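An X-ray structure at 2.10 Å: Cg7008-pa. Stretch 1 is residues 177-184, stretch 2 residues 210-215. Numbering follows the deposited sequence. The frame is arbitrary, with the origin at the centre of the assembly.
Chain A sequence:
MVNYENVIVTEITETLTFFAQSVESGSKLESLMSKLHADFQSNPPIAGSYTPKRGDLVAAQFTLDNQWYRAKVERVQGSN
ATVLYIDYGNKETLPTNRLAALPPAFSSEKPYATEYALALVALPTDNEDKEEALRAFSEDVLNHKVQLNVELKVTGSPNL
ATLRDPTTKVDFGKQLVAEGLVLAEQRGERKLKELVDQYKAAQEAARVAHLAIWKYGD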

ATOM      1  N   VAL A 177       6.969   5.789  16.193  1.00 24.29           N
ATOM      2  CA  VAL A 177       8.260   6.227  16.726  1.00 24.31           C
ATOM      3  C   VAL A 177       8.171   6.518  18.234  1.00 24.37           C
ATOM      4  O   VAL A 177       8.980   6.006  19.012  1.00 24.35           O
ATOM      5  CB  VAL A 177       8.811   7.463  15.951  1.00 24.35           C
ATOM      6  CG1 VAL A 177      10.162   7.896  16.493  1.00 24.19           C
ATOM      7  CG2 VAL A 177       8.923   7.160  14.462  1.00 24.12           C
ATOM      8  N   ALA A 178       7.182   7.320  18.635  1.00 24.49           N
ATOM      9  CA  ALA A 178       6.989   7.694  20.042  1.00 24.68           C
ATOM     10  C   ALA A 178       6.705   6.495  20.953  1.00 24.87           C
ATOM     11  O   ALA A 178       7.039   6.518  22.138  1.00 24.86           O
ATOM     12  CB  ALA A 178       5.885   8.739  20.172  1.00 24.69           C
ATOM     13  N   GLU A 179       6.091   5.457  20.389  1.00 25.00           N
ATOM     14  CA  GLU A 179       5.818   4.211  21.112  1.00 25.30           C
ATOM     15  C   GLU A 179       7.020   3.262  21.146  1.00 25.16           C
ATOM     16  O   GLU A 179       6.962   2.202  21.777  1.00 25.10           O
ATOM     17  CB  GLU A 179       4.605   3.497  20.514  1.00 25.43           C
ATOM     18  CG  GLU A 179       3.270   4.148  20.856  1.00 26.56           C
ATOM     19  CD  GLU A 179       2.124   3.646  19.995  1.00 27.94           C
ATOM     20  OE1 GLU A 179       2.378   2.994  18.957  1.00 28.44           O
ATOM     21  OE2 GLU A 179       0.959   3.915  20.354  1.00 29.16           O
ATOM     22  N   GLY A 180       8.098   3.644  20.465  1.00 25.04           N
ATOM     23  CA  GLY A 180       9.336   2.863  20.450  1.00 24.92           C
ATOM     24  C   GLY A 180       9.250   1.577  19.650  1.00 24.81           C
ATOM     25  O   GLY A 180       9.917   0.596  19.973  1.00 24.81           O
ATOM     26  N   LEU A 181       8.440   1.590  18.596  1.00 24.78           N
ATOM     27  CA  LEU A 181       8.223   0.405  17.764  1.00 24.74           C
ATOM     28  C   LEU A 181       9.055   0.432  16.484  1.00 24.72           C
ATOM     29  O   LEU A 181       9.376  -0.618  15.921  1.00 24.64           O
ATOM     30  CB  LEU A 181       6.736   0.244  17.429  1.00 24.74           C
ATOM     31  CG  LEU A 181       5.766   0.105  18.608  1.00 24.93           C
ATOM     32  CD1 LEU A 181       4.329   0.255  18.134  1.00 25.00           C
ATOM     33  CD2 LEU A 181       5.959  -1.224  19.350  1.00 25.06           C
ATOM     34  N   VAL A 182       9.392   1.638  16.032  1.00 24.71           N
ATOM     35  CA  VAL A 182      10.225   1.833  14.844  1.00 24.63           C
ATOM     36  C   VAL A 182      11.302   2.887  15.090  1.00 24.86           C
ATOM     37  O   VAL A 182      11.281   3.592  16.104  1.00 24.86           O
ATOM     38  CB  VAL A 182       9.388   2.244  13.593  1.00 24.65           C
ATOM     39  CG1 VAL A 182       8.491   1.101  13.121  1.00 24.27           C
ATOM     40  CG2 VAL A 182       8.581   3.510  13.860  1.00 24.06           C
ATOM     41  N   LEU A 183      12.238   2.988  14.151  1.00 25.05           N
ATOM     42  CA  LEU A 183      13.281   4.005  14.196  1.00 25.31           C
ATOM     43  C   LEU A 183      12.903   5.211  13.341  1.00 25.42           C
ATOM     44  O   LEU A 183      12.171   5.084  12.355  1.00 25.42           O
ATOM     45  CB  LEU A 183      14.625   3.423  13.738  1.00 25.40           C
ATOM     46  CG  LEU A 183      15.196   2.228  14.517  1.00 25.62           C
ATOM     47  CD1 LEU A 183      16.361   1.598  13.764  1.00 25.85           C
ATOM     48  CD2 LEU A 183      15.625   2.628  15.926  1.00 25.91           C
ATOM     49  N   ALA A 184      13.386   6.381  13.745  1.00 25.62           N
ATOM     50  CA  ALA A 184      13.236   7.599  12.960  1.00 25.84           C
ATOM     51  C   ALA A 184      14.361   7.667  11.937  1.00 26.03           C
ATOM     52  O   ALA A 184      15.509   7.340  12.248  1.00 26.13           O
ATOM     53  CB  ALA A 184      13.266   8.821  13.866  1.00 25.83           C
ATOM     54  N   HIS A 210      12.210   4.228  27.981  1.00 23.87           N
ATOM     55  CA  HIS A 210      12.529   2.796  27.855  1.00 23.68           C
ATOM     56  C   HIS A 210      11.383   1.976  27.258  1.00 23.55           C
ATOM     57  O   HIS A 210      11.040   0.902  27.761  1.00 23.43           O
ATOM     58  CB  HIS A 210      13.000   2.211  29.197  1.00 23.76           C
ATOM     59  CG  HIS A 210      14.402   2.589  29.559  1.00 23.91           C
ATOM     60  ND1 HIS A 210      15.451   1.696  29.509  1.00 24.08           N
ATOM     61  CD2 HIS A 210      14.931   3.769  29.959  1.00 24.16           C
ATOM     62  CE1 HIS A 210      16.563   2.307  29.874  1.00 24.36           C
ATOM     63  NE2 HIS A 210      16.276   3.566  30.151  1.00 24.47           N
ATOM     64  N   LEU A 211      10.801   2.494  26.176  1.00 23.38           N
ATOM     65  CA  LEU A 211       9.665   1.841  25.525  1.00 23.26           C
ATOM     66  C   LEU A 211      10.067   0.832  24.459  1.00 23.18           C
ATOM     67  O   LEU A 211      10.929   1.102  23.622  1.00 23.08           O
ATOM     68  CB  LEU A 211       8.694   2.870  24.934  1.00 23.25           C
ATOM     69  CG  LEU A 211       7.953   3.777  25.924  1.00 23.30           C
ATOM     70  CD1 LEU A 211       6.872   4.571  25.201  1.00 23.29           C
ATOM     71  CD2 LEU A 211       7.335   2.958  27.061  1.00 23.44           C
ATOM     72  N   ALA A 212       9.421  -0.331  24.517  1.00 23.26           N
ATOM     73  CA  ALA A 212       9.535  -1.394  23.511  1.00 23.35           C
ATOM     74  C   ALA A 212      10.971  -1.764  23.130  1.00 23.45           C
ATOM     75  O   ALA A 212      11.662  -2.420  23.912  1.00 23.30           O
ATOM     76  CB  ALA A 212       8.687  -1.063  22.274  1.00 23.30           C
ATOM     77  N   ILE A 213      11.417  -1.342  21.944  1.00 23.68           N
ATOM     78  CA  ILE A 213      12.769  -1.669  21.462  1.00 23.93           C
ATOM     79  C   ILE A 213      13.865  -1.012  22.306  1.00 24.29           C
ATOM     80  O   ILE A 213      15.018  -1.447  22.278  1.00 24.33           O
ATOM     81  CB  ILE A 213      12.977  -1.345  19.944  1.00 23.88           C
ATOM     82  CG1 ILE A 213      13.082   0.171  19.701  1.00 23.87           C
ATOM     83  CG2 ILE A 213      11.886  -2.008  19.088  1.00 23.89           C
ATOM     84  CD1 ILE A 213      13.426   0.569  18.265  1.00 23.50           C
ATOM     85  N   TRP A 214      13.497   0.025  23.058  1.00 24.75           N
ATOM     86  CA  TRP A 214      14.440   0.735  23.923  1.00 25.31           C
ATOM     87  C   TRP A 214      14.401   0.239  25.375  1.00 25.71           C
ATOM     88  O   TRP A 214      14.905   0.915  26.276  1.00 25.75           O
ATOM     89  CB  TRP A 214      14.177   2.246  23.883  1.00 25.23           C
ATOM     90  CG  TRP A 214      14.098   2.824  22.502  1.00 25.48           C
ATOM     91  CD1 TRP A 214      12.967   3.213  21.841  1.00 25.66           C
ATOM     92  CD2 TRP A 214      15.192   3.080  21.611  1.00 25.61           C
ATOM     93  NE1 TRP A 214      13.288   3.697  20.595  1.00 25.69           N
ATOM     94  CE2 TRP A 214      14.647   3.626  20.428  1.00 25.80           C
ATOM     95  CE3 TRP A 214      16.581   2.901  21.698  1.00 25.78           C
ATOM     96  CZ2 TRP A 214      15.441   3.994  19.335  1.00 25.73           C
ATOM     97  CZ3 TRP A 214      17.372   3.270  20.612  1.00 25.93           C
ATOM     98  CH2 TRP A 214      16.796   3.811  19.446  1.00 25.95           C
ATOM     99  N   LYS A 215      13.817  -0.938  25.596  1.00 26.31           N
ATOM    100  CA  LYS A 215      13.648  -1.481  26.949  1.00 26.96           C
ATOM    101  C   LYS A 215      14.962  -1.596  27.734  1.00 27.37           C
ATOM    102  O   LYS A 215      15.013  -1.223  28.907  1.00 27.39           O
ATOM    103  CB  LYS A 215      12.919  -2.832  26.919  1.00 26.89           C
ATOM    104  CG  LYS A 215      12.462  -3.318  28.292  1.00 27.13           C
ATOM    105  CD  LYS A 215      11.728  -4.645  28.218  1.00 27.25           C
ATOM    106  CE  LYS A 215      11.412  -5.164  29.614  1.00 27.46           C
ATOM    107  NZ  LYS A 215      10.674  -6.455  29.581  1.00 27.53           N
TER
HETATM  108  O   HOH W   1      11.424   4.889  18.664  1.00 21.66           O

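Val177 lies in the last turn of a helix that began earlier in the chain, and its side chain points away from the second stretch. Its carbonyl matters here: O accepts a hydrogen bond from Gly180 N (2.9 Å) and another, at 2.7 Å, from the water oxygen O. That water also donates to Val182 O (2.9 Å) and accepts from Trp214 NE1 (2.9 Å), so one molecule bridges two carbonyls and the indole N-H, joining the stretches.

Ala178, the final helical residue, and Glu179 likewise turn their CB atoms away and offer backbone instead. Ala178 O lies 3.6 Å from Leu211 CD1, and Glu179 O sits 3.7 Å from Leu211 CB, leaving the carboxylate of Glu179 outside the contact.

Gly180 is the pivot. It ends the helix in a Schellman motif with phi of 72°, a value that favours glycine. Space demands glycine too: an ideal CB would point toward the second stretch and fall 2.5 Å from Leu211 O, a clash, and 3.3 Å from Trp214 CD1. Without one, Gly180 CA can approach the edge of the indole, 3.9 Å from Trp214 CD1. Gly180 O accepts the one direct hydrogen bond between the stretches, from Ile213 N (3.1 Å, nearly straight at 168°). The facing chain is itself folded into a turn, with Trp214 N bonded to Leu211 O at 2.8 Å.

Leu181 starts away, but its long side chain brings CD2 to 4.0 Å from Ala212 CB, where the small methyl provides an apolar partner. Val182 directs its side chain away and is buried; its carbonyl serves the water.

Leu183, entering a strand, sets off sideways, yet its m,t rotamer carries CD2 to 3.8 Å from Ile213 CD1 and 3.7 Å from Trp214 CZ2. A branched aliphatic tip suits this apolar site. Ala184 continues the strand beyond contact.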